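MbGIPC protein (Monosiga brevicollis, PDB 6X1X) probably binds short C-terminal peptides of partner proteins through its PDZ domain, the part described here, as a member of the GIPC family. Local coordinates at residues 7-12 with 84-89; 27-32 with 60-65; 18-23 with 39-44; 33-38 with 47-52. One frame throughout, in Å; residues are numbered along the deposited sequence.

Contact 1 (7-12 with 84-89); sequences KTVKVI and MICVEP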
loop_
_atom_site.group_PDB
_atom_site.type_symbol
_atom_site.label_atom_id
_atom_site.label_comp_id
_atom_site.label_asym_id
_atom_site.label_seq_id
_atom_site.Cartn_x
_atom_site.Cartn_y
_atom_site.Cartn_z
ATOM N N LYS A 7 8.222 -5.243 3.210
ATOM C CA LYS A 7 8.364 -5.459 1.775
ATOM C C LYS A 7 8.483 -4.124 1.057
ATOM O O LYS A 7 7.740 -3.186 1.356
ATOM C CB LYS A 7 7.130 -6.159 1.197
ATOM C CG LYS A 7 6.808 -7.491 1.826
ATOM C CD LYS A 7 5.584 -8.106 1.189
ATOM C CE LYS A 7 4.320 -7.314 1.489
ATOM N NZ LYS A 7 3.152 -8.127 1.091
ATOM N N THR A 8 9.385 -4.062 0.079
ATOM C CA THR A 8 9.548 -2.881 -0.759
ATOM C C THR A 8 8.794 -3.089 -2.065
ATOM O O THR A 8 9.032 -4.069 -2.783
ATOM C CB THR A 8 11.023 -2.615 -1.047
ATOM O OG1 THR A 8 11.690 -2.283 0.174
ATOM C CG2 THR A 8 11.164 -1.454 -2.028
ATOM N N VAL A 9 7.906 -2.157 -2.377
ATOM C CA VAL A 9 7.080 -2.198 -3.574
ATOM C C VAL A 9 7.511 -1.013 -4.432
ATOM O O VAL A 9 7.515 0.126 -3.956
ATOM C CB VAL A 9 5.593 -2.103 -3.198
ATOM C CG1 VAL A 9 4.737 -2.052 -4.411
ATOM C CG2 VAL A 9 5.196 -3.288 -2.327
ATOM N N LYS A 10 7.913 -1.271 -5.676
ATOM C CA LYS A 10 8.303 -0.212 -6.604
ATOM C C LYS A 10 7.414 -0.313 -7.829
ATOM O O LYS A 10 7.428 -1.336 -8.518
ATOM C CB LYS A 10 9.773 -0.314 -7.005
ATOM C CG LYS A 10 10.250 0.878 -7.805
ATOM C CD LYS A 10 11.758 1.065 -7.697
ATOM C CE LYS A 10 12.453 0.758 -9.012
ATOM N NZ LYS A 10 13.876 1.218 -9.024
ATOM N N VAL A 11 6.673 0.763 -8.107
ATOM C CA VAL A 11 5.485 0.737 -8.954
ATOM C C VAL A 11 5.543 1.928 -9.892
ATOM O O VAL A 11 5.947 3.022 -9.491
ATOM C CB VAL A 11 4.201 0.828 -8.095
ATOM C CG1 VAL A 11 2.970 0.853 -8.960
ATOM C CG2 VAL A 11 4.122 -0.325 -7.156
ATOM N N ILE A 12 5.103 1.738 -11.127
ATOM C CA ILE A 12 4.908 2.848 -12.053
ATOM C C ILE A 12 3.435 3.228 -12.040
ATOM O O ILE A 12 2.566 2.397 -12.327
ATOM C CB ILE A 12 5.375 2.492 -13.469
ATOM C CG1 ILE A 12 6.888 2.283 -13.467
ATOM C CG2 ILE A 12 4.989 3.592 -14.428
ATOM C CD1 ILE A 12 7.479 2.051 -14.832
ATOM N N MET A 84 6.897 2.079 -2.048
ATOM C CA MET A 84 6.009 1.962 -0.908
ATOM C C MET A 84 6.518 0.803 -0.074
ATOM O O MET A 84 6.814 -0.267 -0.617
ATOM C CB MET A 84 4.583 1.705 -1.400
ATOM C CG MET A 84 3.525 1.724 -0.322
ATOM S SD MET A 84 1.890 1.787 -1.073
ATOM C CE MET A 84 1.881 0.275 -2.038
ATOM N N ILE A 85 6.677 1.025 1.222
ATOM C CA ILE A 85 7.056 -0.034 2.143
ATOM C C ILE A 85 5.779 -0.559 2.766
ATOM O O ILE A 85 5.028 0.199 3.396
ATOM C CB ILE A 85 8.028 0.472 3.218
ATOM C CG1 ILE A 85 9.256 1.108 2.569
ATOM C CG2 ILE A 85 8.432 -0.671 4.129
ATOM C CD1 ILE A 85 10.060 0.160 1.713
ATOM N N CYS A 86 5.519 -1.844 2.563
ATOM C CA CYS A 86 4.344 -2.508 3.092
ATOM C C CYS A 86 4.783 -3.527 4.132
ATOM O O CYS A 86 5.862 -4.118 4.029
ATOM C CB CYS A 86 3.562 -3.198 1.972
ATOM S SG CYS A 86 2.845 -2.029 0.788
ATOM N N VAL A 87 3.954 -3.709 5.154
ATOM C CA VAL A 87 4.237 -4.648 6.233
ATOM C C VAL A 87 3.085 -5.633 6.319
ATOM O O VAL A 87 1.923 -5.232 6.437
ATOM C CB VAL A 87 4.443 -3.929 7.577
ATOM C CG1 VAL A 87 4.773 -4.937 8.661
ATOM C CG2 VAL A 87 5.547 -2.891 7.461
ATOM N N GLU A 88 3.405 -6.905 6.246
ATOM C CA GLU A 88 2.376 -7.928 6.311
ATOM C C GLU A 88 1.975 -8.166 7.762
ATOM O O GLU A 88 2.834 -8.216 8.647
ATOM C CB GLU A 88 2.905 -9.237 5.740
ATOM C CG GLU A 88 3.412 -9.139 4.324
ATOM C CD GLU A 88 3.601 -10.501 3.690
ATOM O OE1 GLU A 88 3.111 -11.496 4.268
ATOM O OE2 GLU A 88 4.234 -10.576 2.615
ATOM N N PRO A 89 0.687 -8.326 8.047
ATOM C CA PRO A 89 0.286 -8.724 9.398
ATOM C C PRO A 89 0.645 -10.181 9.649
ATOM O O PRO A 89 0.865 -10.968 8.726
ATOM C CB PRO A 89 -1.231 -8.515 9.390
ATOM C CG PRO A 89 -1.611 -8.719 7.981
ATOM C CD PRO A 89 -0.474 -8.154 7.159
#

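Contact 2 (27-32 with 60-65); sequences AGYAFI and DLNGCR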
loop_
_atom_site.group_PDB
_atom_site.type_symbol
_atom_site.label_atom_id
_atom_site.label_comp_id
_atom_site.label_asym_id
_atom_site.label_seq_id
_atom_site.Cartn_x
_atom_site.Cartn_y
_atom_site.Cartn_z
ATOM N N ALA A 27 -5.637 4.151 14.721
ATOM C CA ALA A 27 -4.300 4.126 15.290
ATOM C C ALA A 27 -3.409 3.262 14.411
ATOM O O ALA A 27 -3.887 2.446 13.620
ATOM C CB ALA A 27 -4.307 3.596 16.730
ATOM N N GLY A 28 -2.101 3.448 14.561
ATOM C CA GLY A 28 -1.148 2.656 13.810
ATOM C C GLY A 28 -1.022 3.101 12.369
ATOM O O GLY A 28 -0.939 4.298 12.094
ATOM N N TYR A 29 -1.016 2.153 11.440
ATOM C CA TYR A 29 -0.801 2.432 10.030
ATOM C C TYR A 29 -2.090 2.242 9.241
ATOM O O TYR A 29 -2.953 1.435 9.603
ATOM C CB TYR A 29 0.254 1.486 9.456
ATOM C CG TYR A 29 1.626 1.633 10.080
ATOM C CD1 TYR A 29 1.953 0.973 11.260
ATOM C CD2 TYR A 29 2.592 2.445 9.495
ATOM C CE1 TYR A 29 3.211 1.115 11.830
ATOM C CE2 TYR A 29 3.856 2.580 10.050
ATOM C CZ TYR A 29 4.154 1.918 11.217
ATOM O OH TYR A 29 5.406 2.062 11.774
ATOM N N ALA A 30 -2.201 2.971 8.138
ATOM C CA ALA A 30 -3.263 2.683 7.189
ATOM C C ALA A 30 -2.999 1.325 6.550
ATOM O O ALA A 30 -1.856 0.865 6.474
ATOM C CB ALA A 30 -3.321 3.776 6.126
ATOM N N PHE A 31 -4.064 0.669 6.102
ATOM C CA PHE A 31 -3.920 -0.667 5.545
ATOM C C PHE A 31 -4.738 -0.811 4.275
ATOM O O PHE A 31 -5.669 -0.051 3.997
ATOM C CB PHE A 31 -4.291 -1.758 6.553
ATOM C CG PHE A 31 -5.726 -1.730 6.958
ATOM C CD1 PHE A 31 -6.159 -0.928 8.003
ATOM C CD2 PHE A 31 -6.652 -2.502 6.285
ATOM C CE1 PHE A 31 -7.498 -0.907 8.368
ATOM C CE2 PHE A 31 -7.983 -2.487 6.643
ATOM C CZ PHE A 31 -8.404 -1.687 7.684
ATOM N N ILE A 32 -4.361 -1.821 3.502
ATOM C CA ILE A 32 -4.984 -2.099 2.219
ATOM C C ILE A 32 -6.191 -2.988 2.473
ATOM O O ILE A 32 -6.059 -4.143 2.890
ATOM C CB ILE A 32 -3.997 -2.749 1.247
ATOM C CG1 ILE A 32 -2.843 -1.791 0.983
ATOM C CG2 ILE A 32 -4.691 -3.110 -0.058
ATOM C CD1 ILE A 32 -1.734 -2.381 0.139
ATOM N N ASP A 60 7.754 8.503 6.566
ATOM C CA ASP A 60 7.201 7.672 7.633
ATOM C C ASP A 60 5.706 7.942 7.762
ATOM O O ASP A 60 5.293 9.075 8.023
ATOM C CB ASP A 60 7.921 8.036 8.933
ATOM C CG ASP A 60 7.510 7.181 10.119
ATOM O OD1 ASP A 60 6.684 6.265 9.970
ATOM O OD2 ASP A 60 8.048 7.433 11.223
ATOM N N LEU A 61 4.885 6.911 7.586
ATOM C CA LEU A 61 3.438 7.066 7.652
ATOM C C LEU A 61 2.843 6.453 8.913
ATOM O O LEU A 61 1.625 6.251 8.990
ATOM C CB LEU A 61 2.772 6.541 6.379
ATOM C CG LEU A 61 3.249 7.296 5.136
ATOM C CD1 LEU A 61 2.755 6.618 3.876
ATOM C CD2 LEU A 61 2.793 8.740 5.163
ATOM N N ASN A 62 3.678 6.176 9.912
ATOM C CA ASN A 62 3.162 5.741 11.202
ATOM C C ASN A 62 2.225 6.794 11.784
ATOM O O ASN A 62 2.549 7.982 11.822
ATOM C CB ASN A 62 4.329 5.480 12.151
ATOM C CG ASN A 62 3.895 4.828 13.446
ATOM O OD1 ASN A 62 2.800 4.267 13.544
ATOM N ND2 ASN A 62 4.757 4.893 14.450
ATOM N N GLY A 63 1.052 6.352 12.234
ATOM C CA GLY A 63 0.070 7.245 12.804
ATOM C C GLY A 63 -0.783 7.987 11.802
ATOM O O GLY A 63 -1.730 8.671 12.207
ATOM N N CYS A 64 -0.497 7.880 10.509
ATOM C CA CYS A 64 -1.225 8.658 9.521
ATOM C C CYS A 64 -2.571 8.024 9.194
ATOM O O CYS A 64 -2.686 6.805 9.042
ATOM C CB CYS A 64 -0.388 8.803 8.254
ATOM S SG CYS A 64 1.117 9.758 8.521
ATOM N N ARG A 65 -3.585 8.869 9.052
ATOM C CA ARG A 65 -4.914 8.398 8.701
ATOM C C ARG A 65 -4.963 8.011 7.228
ATOM O O ARG A 65 -4.145 8.454 6.409
ATOM C CB ARG A 65 -5.947 9.493 8.965
ATOM C CG ARG A 65 -6.172 9.807 10.435
ATOM C CD ARG A 65 -7.223 8.901 11.052
ATOM N NE ARG A 65 -8.548 9.522 11.089
ATOM C CZ ARG A 65 -9.614 9.070 10.438
ATOM N NH1 ARG A 65 -9.527 7.982 9.682
ATOM N NH2 ARG A 65 -10.772 9.706 10.549
HETATM O O HOH W 1 -3.350 4.995 10.811
HETATM O O HOH W 2 7.335 3.746 10.916
HETATM O O HOH W 3 0.084 4.473 7.301
#

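Contact 3 (18-23 with 39-44); sequences LGLTIS and SIMSRV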
loop_
_atom_site.group_PDB
_atom_site.type_symbol
_atom_site.label_atom_id
_atom_site.label_comp_id
_atom_site.label_asym_id
_atom_site.label_seq_id
_atom_site.Cartn_x
_atom_site.Cartn_y
_atom_site.Cartn_z
ATOM N N LEU A 18 -4.677 3.584 -8.942
ATOM C CA LEU A 18 -3.833 2.439 -8.628
ATOM C C LEU A 18 -4.618 1.168 -8.372
ATOM O O LEU A 18 -4.037 0.080 -8.462
ATOM C CB LEU A 18 -2.990 2.733 -7.388
ATOM C CG LEU A 18 -1.956 3.839 -7.571
ATOM C CD1 LEU A 18 -1.433 4.286 -6.217
ATOM C CD2 LEU A 18 -0.805 3.369 -8.451
ATOM N N GLY A 19 -5.902 1.270 -8.037
ATOM C CA GLY A 19 -6.701 0.114 -7.678
ATOM C C GLY A 19 -6.753 -0.204 -6.199
ATOM O O GLY A 19 -7.257 -1.274 -5.832
ATOM N N LEU A 20 -6.274 0.681 -5.334
ATOM C CA LEU A 20 -6.249 0.417 -3.903
ATOM C C LEU A 20 -7.465 1.007 -3.210
ATOM O O LEU A 20 -7.865 2.141 -3.497
ATOM C CB LEU A 20 -5.025 1.060 -3.260
ATOM C CG LEU A 20 -3.678 0.489 -3.668
ATOM C CD1 LEU A 20 -2.560 1.295 -3.031
ATOM C CD2 LEU A 20 -3.571 -0.988 -3.294
ATOM N N THR A 21 -8.002 0.265 -2.251
ATOM C CA THR A 21 -8.889 0.818 -1.234
ATOM C C THR A 21 -8.154 0.727 0.091
ATOM O O THR A 21 -7.736 -0.366 0.492
ATOM C CB THR A 21 -10.185 0.018 -1.137
ATOM O OG1 THR A 21 -10.840 0.031 -2.408
ATOM C CG2 THR A 21 -11.112 0.600 -0.068
ATOM N N ILE A 22 -7.984 1.855 0.756
ATOM C CA ILE A 22 -7.256 1.860 2.012
ATOM C C ILE A 22 -8.126 2.437 3.104
ATOM O O ILE A 22 -9.027 3.254 2.866
ATOM C CB ILE A 22 -5.900 2.584 1.922
ATOM C CG1 ILE A 22 -6.095 4.063 1.645
ATOM C CG2 ILE A 22 -5.027 1.942 0.848
ATOM C CD1 ILE A 22 -4.811 4.854 1.766
ATOM N N SER A 23 -7.859 1.996 4.326
ATOM C CA SER A 23 -8.579 2.478 5.486
ATOM C C SER A 23 -7.621 2.511 6.671
ATOM O O SER A 23 -6.422 2.262 6.532
ATOM C CB SER A 23 -9.815 1.628 5.759
ATOM O OG SER A 23 -10.603 2.269 6.737
ATOM N N SER A 39 -5.847 -4.205 -12.043
ATOM C CA SER A 39 -5.385 -2.863 -11.729
ATOM C C SER A 39 -3.870 -2.865 -11.630
ATOM O O SER A 39 -3.224 -3.917 -11.614
ATOM C CB SER A 39 -5.980 -2.362 -10.408
ATOM O OG SER A 39 -5.502 -3.115 -9.301
ATOM N N ILE A 40 -3.302 -1.666 -11.536
ATOM C CA ILE A 40 -1.864 -1.560 -11.325
ATOM C C ILE A 40 -1.452 -2.367 -10.098
ATOM O O ILE A 40 -0.481 -3.132 -10.125
ATOM C CB ILE A 40 -1.455 -0.083 -11.204
ATOM C CG1 ILE A 40 -1.653 0.636 -12.544
ATOM C CG2 ILE A 40 -0.017 0.016 -10.752
ATOM C CD1 ILE A 40 -1.541 2.144 -12.444
ATOM N N MET A 41 -2.195 -2.232 -9.000
ATOM C CA MET A 41 -1.751 -2.889 -7.779
ATOM C C MET A 41 -2.097 -4.372 -7.740
ATOM O O MET A 41 -1.396 -5.136 -7.071
ATOM C CB MET A 41 -2.229 -2.131 -6.542
ATOM C CG MET A 41 -1.638 -0.716 -6.433
ATOM S SD MET A 41 0.169 -0.573 -6.327
ATOM C CE MET A 41 0.490 -1.537 -4.854
ATOM N N SER A 42 -3.135 -4.821 -8.451
ATOM C CA SER A 42 -3.341 -6.265 -8.545
ATOM C C SER A 42 -2.181 -6.938 -9.266
ATOM O O SER A 42 -1.898 -8.120 -9.027
ATOM C CB SER A 42 -4.662 -6.610 -9.224
ATOM O OG SER A 42 -4.605 -6.370 -10.617
ATOM N N ARG A 43 -1.483 -6.198 -10.123
ATOM C CA ARG A 43 -0.359 -6.735 -10.879
ATOM C C ARG A 43 0.963 -6.665 -10.132
ATOM O O ARG A 43 1.971 -7.202 -10.624
ATOM C CB ARG A 43 -0.243 -6.044 -12.243
ATOM C CG ARG A 43 -1.327 -6.485 -13.206
ATOM C CD ARG A 43 -1.145 -5.883 -14.587
ATOM N NE ARG A 43 -1.567 -4.490 -14.659
ATOM C CZ ARG A 43 -2.819 -4.111 -14.883
ATOM N NH1 ARG A 43 -3.768 -5.015 -15.038
ATOM N NH2 ARG A 43 -3.118 -2.823 -14.949
ATOM N N VAL A 44 1.000 -6.052 -8.955
ATOM C CA VAL A 44 2.233 -5.990 -8.176
ATOM C C VAL A 44 2.398 -7.305 -7.419
ATOM O O VAL A 44 1.533 -7.703 -6.633
ATOM C CB VAL A 44 2.222 -4.786 -7.227
ATOM C CG1 VAL A 44 3.402 -4.854 -6.274
ATOM C CG2 VAL A 44 2.245 -3.481 -8.023
#

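Contact 4 (33-38 with 47-52); sequences KKIRED and VAVGDH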
loop_
_atom_site.group_PDB
_atom_site.type_symbol
_atom_site.label_atom_id
_atom_site.label_comp_id
_atom_site.label_asym_id
_atom_site.label_seq_id
_atom_site.Cartn_x
_atom_site.Cartn_y
_atom_site.Cartn_z
ATOM N N LYS A 33 -7.370 -2.447 2.215
ATOM C CA LYS A 33 -8.616 -3.161 2.423
ATOM C C LYS A 33 -9.022 -3.958 1.195
ATOM O O LYS A 33 -9.557 -5.064 1.324
ATOM C CB LYS A 33 -9.706 -2.144 2.765
ATOM C CG LYS A 33 -10.987 -2.731 3.302
ATOM C CD LYS A 33 -11.957 -1.615 3.663
ATOM C CE LYS A 33 -13.250 -2.166 4.241
ATOM N NZ LYS A 33 -13.015 -2.858 5.540
ATOM N N LYS A 34 -8.792 -3.407 0.003
ATOM C CA LYS A 34 -9.126 -4.082 -1.243
ATOM C C LYS A 34 -8.093 -3.718 -2.290
ATOM O O LYS A 34 -7.512 -2.628 -2.259
ATOM C CB LYS A 34 -10.504 -3.672 -1.785
ATOM C CG LYS A 34 -11.651 -3.859 -0.797
ATOM C CD LYS A 34 -12.998 -3.455 -1.375
ATOM C CE LYS A 34 -14.118 -3.733 -0.378
ATOM N NZ LYS A 34 -15.467 -3.448 -0.950
ATOM N N ILE A 35 -7.884 -4.637 -3.224
ATOM C CA ILE A 35 -7.081 -4.398 -4.412
ATOM C C ILE A 35 -7.934 -4.804 -5.599
ATOM O O ILE A 35 -8.297 -5.977 -5.737
ATOM C CB ILE A 35 -5.766 -5.194 -4.390
ATOM C CG1 ILE A 35 -4.922 -4.771 -3.182
ATOM C CG2 ILE A 35 -5.005 -4.954 -5.692
ATOM C CD1 ILE A 35 -3.641 -5.584 -3.013
ATOM N N ARG A 36 -8.268 -3.840 -6.445
ATOM C CA ARG A 36 -9.205 -4.086 -7.527
ATOM C C ARG A 36 -8.597 -5.020 -8.567
ATOM O O ARG A 36 -7.428 -4.897 -8.932
ATOM C CB ARG A 36 -9.570 -2.758 -8.174
ATOM C CG ARG A 36 -10.677 -2.853 -9.219
ATOM C CD ARG A 36 -11.093 -1.484 -9.742
ATOM N NE ARG A 36 -11.598 -0.603 -8.694
ATOM C CZ ARG A 36 -12.867 -0.544 -8.311
ATOM N NH1 ARG A 36 -13.779 -1.344 -8.858
ATOM N NH2 ARG A 36 -13.223 0.308 -7.358
ATOM N N GLU A 37 -9.404 -5.970 -9.028
ATOM C CA GLU A 37 -8.993 -6.861 -10.105
ATOM C C GLU A 37 -8.598 -6.056 -11.336
ATOM O O GLU A 37 -9.208 -5.029 -11.646
ATOM C CB GLU A 37 -10.151 -7.801 -10.446
ATOM C CG GLU A 37 -9.888 -8.763 -11.594
ATOM C CD GLU A 37 -11.076 -9.665 -11.887
ATOM O OE1 GLU A 37 -10.947 -10.557 -12.752
ATOM O OE2 GLU A 37 -12.139 -9.480 -11.257
ATOM N N ASP A 38 -7.558 -6.524 -12.035
ATOM C CA ASP A 38 -7.084 -5.891 -13.270
ATOM C C ASP A 38 -6.708 -4.429 -13.033
ATOM O O ASP A 38 -7.190 -3.516 -13.709
ATOM C CB ASP A 38 -8.095 -6.044 -14.416
ATOM C CG ASP A 38 -7.553 -5.558 -15.759
ATOM O OD1 ASP A 38 -6.319 -5.472 -15.923
ATOM O OD2 ASP A 38 -8.369 -5.269 -16.661
ATOM N N VAL A 47 2.348 -7.323 -3.066
ATOM C CA VAL A 47 1.431 -6.535 -2.250
ATOM C C VAL A 47 0.117 -7.293 -2.160
ATOM O O VAL A 47 -0.329 -7.886 -3.147
ATOM C CB VAL A 47 1.219 -5.108 -2.808
ATOM C CG1 VAL A 47 0.412 -5.114 -4.095
ATOM C CG2 VAL A 47 0.535 -4.235 -1.773
ATOM N N ALA A 48 -0.500 -7.279 -0.982
ATOM C CA ALA A 48 -1.711 -8.051 -0.767
ATOM C C ALA A 48 -2.676 -7.296 0.132
ATOM O O ALA A 48 -2.277 -6.463 0.950
ATOM C CB ALA A 48 -1.409 -9.404 -0.115
ATOM N N VAL A 49 -3.962 -7.624 -0.020
ATOM C CA VAL A 49 -4.968 -7.156 0.921
ATOM C C VAL A 49 -4.519 -7.501 2.329
ATOM O O VAL A 49 -4.014 -8.600 2.589
ATOM C CB VAL A 49 -6.331 -7.793 0.593
ATOM C CG1 VAL A 49 -7.319 -7.568 1.723
ATOM C CG2 VAL A 49 -6.876 -7.240 -0.714
ATOM N N GLY A 50 -4.677 -6.547 3.238
ATOM C CA GLY A 50 -4.270 -6.698 4.613
ATOM C C GLY A 50 -2.945 -6.047 4.944
ATOM O O GLY A 50 -2.682 -5.769 6.120
ATOM N N ASP A 51 -2.102 -5.794 3.944
ATOM C CA ASP A 51 -0.808 -5.185 4.208
ATOM C C ASP A 51 -0.998 -3.774 4.747
ATOM O O ASP A 51 -1.905 -3.041 4.331
ATOM C CB ASP A 51 0.020 -5.120 2.922
ATOM C CG ASP A 51 0.561 -6.471 2.491
ATOM O OD1 ASP A 51 0.501 -7.434 3.275
ATOM O OD2 ASP A 51 1.070 -6.560 1.350
ATOM N N HIS A 52 -0.144 -3.397 5.680
ATOM C CA HIS A 52 -0.104 -2.029 6.167
ATOM C C HIS A 52 0.890 -1.219 5.341
ATOM O O HIS A 52 1.909 -1.741 4.875
ATOM C CB HIS A 52 0.262 -2.000 7.652
ATOM C CG HIS A 52 -0.860 -2.420 8.554
ATOM N ND1 HIS A 52 -1.128 -3.741 8.847
ATOM C CD2 HIS A 52 -1.801 -1.693 9.205
ATOM C CE1 HIS A 52 -2.175 -3.809 9.651
ATOM N NE2 HIS A 52 -2.605 -2.580 9.880
#

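Contact 1 (7-12 with 84-89)
K7 pairs with C86, T8 with I85 and V9 with M84 across two antiparallel strands whose axes come within 4.8 Å and whose directions differ by 142°. K7/C86 and V9/M84 are hydrogen-bonded pairs, each with two reciprocal backbone bonds; K7 N reaches C86 O at 2.7 Å and V9 N reaches M84 O at 2.8 Å. Between them T8/I85 is a non-hydrogen-bonded pair, and I85 CA makes a CA-H...O contact with K7 O at 3.3 Å. K7, V9, M84 and C86 share one face, where V9 CG2 lies 4.1 Å from C86 SG. T8 and I85 occupy the other face, and I85 CD1 approaches T8 OG1 to 3.3 Å. The K7 chain bends at chi3 (-67°), which swings CE toward E88. The two side chains cross at about a right angle, and K7 NZ forms a salt bridge to E88 OE2 (3.1 Å), arriving 40° out of the carboxylate plane. The stronger partner of NZ is D51, whose OD2 forms a second salt bridge. An alanine at K7 would probably leave the neighbouring carboxylates of E88 and D51 without the positive charge between them. Pairing of the domain's first strand with its last is characteristic of the PDZ fold, where it brings the chain ends of the domain together.

Contact 2 (27-32 with 60-65)
The carbonyl end of the N62 amide lies over one face of the Y29 ring, with N62 OD1 3.5 Å above the plane of the Y29 ring and offset toward the rim; amide and ring planes are only 15° apart. N62 CG, anti to the backbone N (chi1 -171°), comes beside the Y29 hydroxyl, with ND2 near the same oxygen. N62 CA is 3.4 Å from Y29 CE2. Beside this pair, G63 N donates to G28 O at 2.9 Å, with the donor well above the carbonyl plane. Three waters extend the interface. One donates to both G28 O and C64 O, at 2.6 Å from C64 O; another lies in the ring plane at the edge of Y29, joining its OH to D60 OD1; the third accepts from A30 N and donates to L61 O. Further out, D60 OD1 accepts from N62 N (3.0 Å), an Asx turn that fixes the start of a type II turn from L61 to C64, closed by C64 N bonding to L61 O. G63 supplies that turn's positive phi. H52 and A54 back the Y29 side chain, and V69 of helix 66-75 touches both A30 and C64. In PDZ topology this ties the entry of the third strand, 31-35, to the turn that leads into helix 66-75, the helix that in relatives borders the peptide groove.

Contact 3 (18-23 with 39-44)
M41 pushes its CG into the hollow between two leucines, 3.8 Å from L18 CB and 3.6 Å from L20 CG. M41 is modelled in two conformers; in the one described, chi1 (-64°) sets CG anti to the carbonyl carbon, where it meets both leucines. L20 fills the flank of this bump with CD2, which lies 3.7 Å from M41 CB. The backbone fixes the fit: M41 N donates to L18 O at 3.0 Å, nearly in line with the carbonyl bond (168°). L18 CD2 also meets I40 CG2 at 4.1 Å. G19 makes the complementary dent: a CB there would collide with S39 OG, whereas its bare CA takes S39 CB at 3.8 Å. S39 OG bonds R36 O and also accepts from S42 N, an ST motif that steadies this turn. An alanine in place of L20 would probably open a gap beside M41 CG and uncover the neighbouring apolar side chains. L18-G19-L20 probably corresponds to the end of the GLGF-type carboxylate-binding loop of PDZ relatives. L18 and G19 lead into strand 20-23, which starts at L20; L20 also meets I32 and I35 of strand 31-35 and L73 of helix 66-75, while I40 and M41 pack on V11 of strand 6-12.

Contact 4 (33-38 with 47-52)
I35 and V49 slide past each other in opposite directions, and the I35 chain can be followed atom by atom. I35 CB stands off, 4.4 Å from V49 CG2, and its CG2 branch turns to S42 of the neighbouring loop. On the other branch, I35 CG1 closes to 4.0 Å of the same V49 CG2. Because chi2 is anti (176°), I35 CD1 then extends over the 47-49 backbone, where it lies 3.6 Å from V49 N and 3.7 Å from A48 C. The tip also meets V47, with I35 CD1 4.2 Å from V47 CG1. V49 answers with both methyls. Its CG1, anti to the backbone N (chi1 168°), rests 3.4 Å from K33 O, and its CG2 sits 3.9 Å from K34 CA, where K33 and K34 form a classic beta bulge opposite T21. The loop holds its own shape: a type II turn from A48 to D51 carries G50 at positive phi, and D51 OD2 accepts from A48 N at 2.9 Å, the donor 58° out of the carboxylate plane. K7 forms a salt bridge to the same oxygen. The G50 N-H and D51 C=O pair with the backbone of I32, bringing the turn against strand 31-35. Between 33-38 and 47-52 the side-chain terms are apolar, methyl against methyl and methyl against backbone, consistent with shape rather than charge matching these side chains.

From the N terminus, strand 6-12 opens the outermost loop, which contact 1 closes only at 84-89; the other three contacts nest inside it. Segments 18-23, 27-32 and 33-38 then open in succession. Contact 3 closes first at 39-44, then contact 4 at 47-52, then contact 2 at 60-65. Contact 4 therefore nests in contact 2, whereas contact 3 crosses both. Contacts 2 and 4 share strand 31-35, joined to strand 20-23 of contact 3 through F31 N to S23 O and K33 N to T21 O. The terminal strands meet contact 3 through V11 against I40 and contact 4 through the salt bridge of K7 to D51, so the loops that follow the small sheet are tied to the larger one.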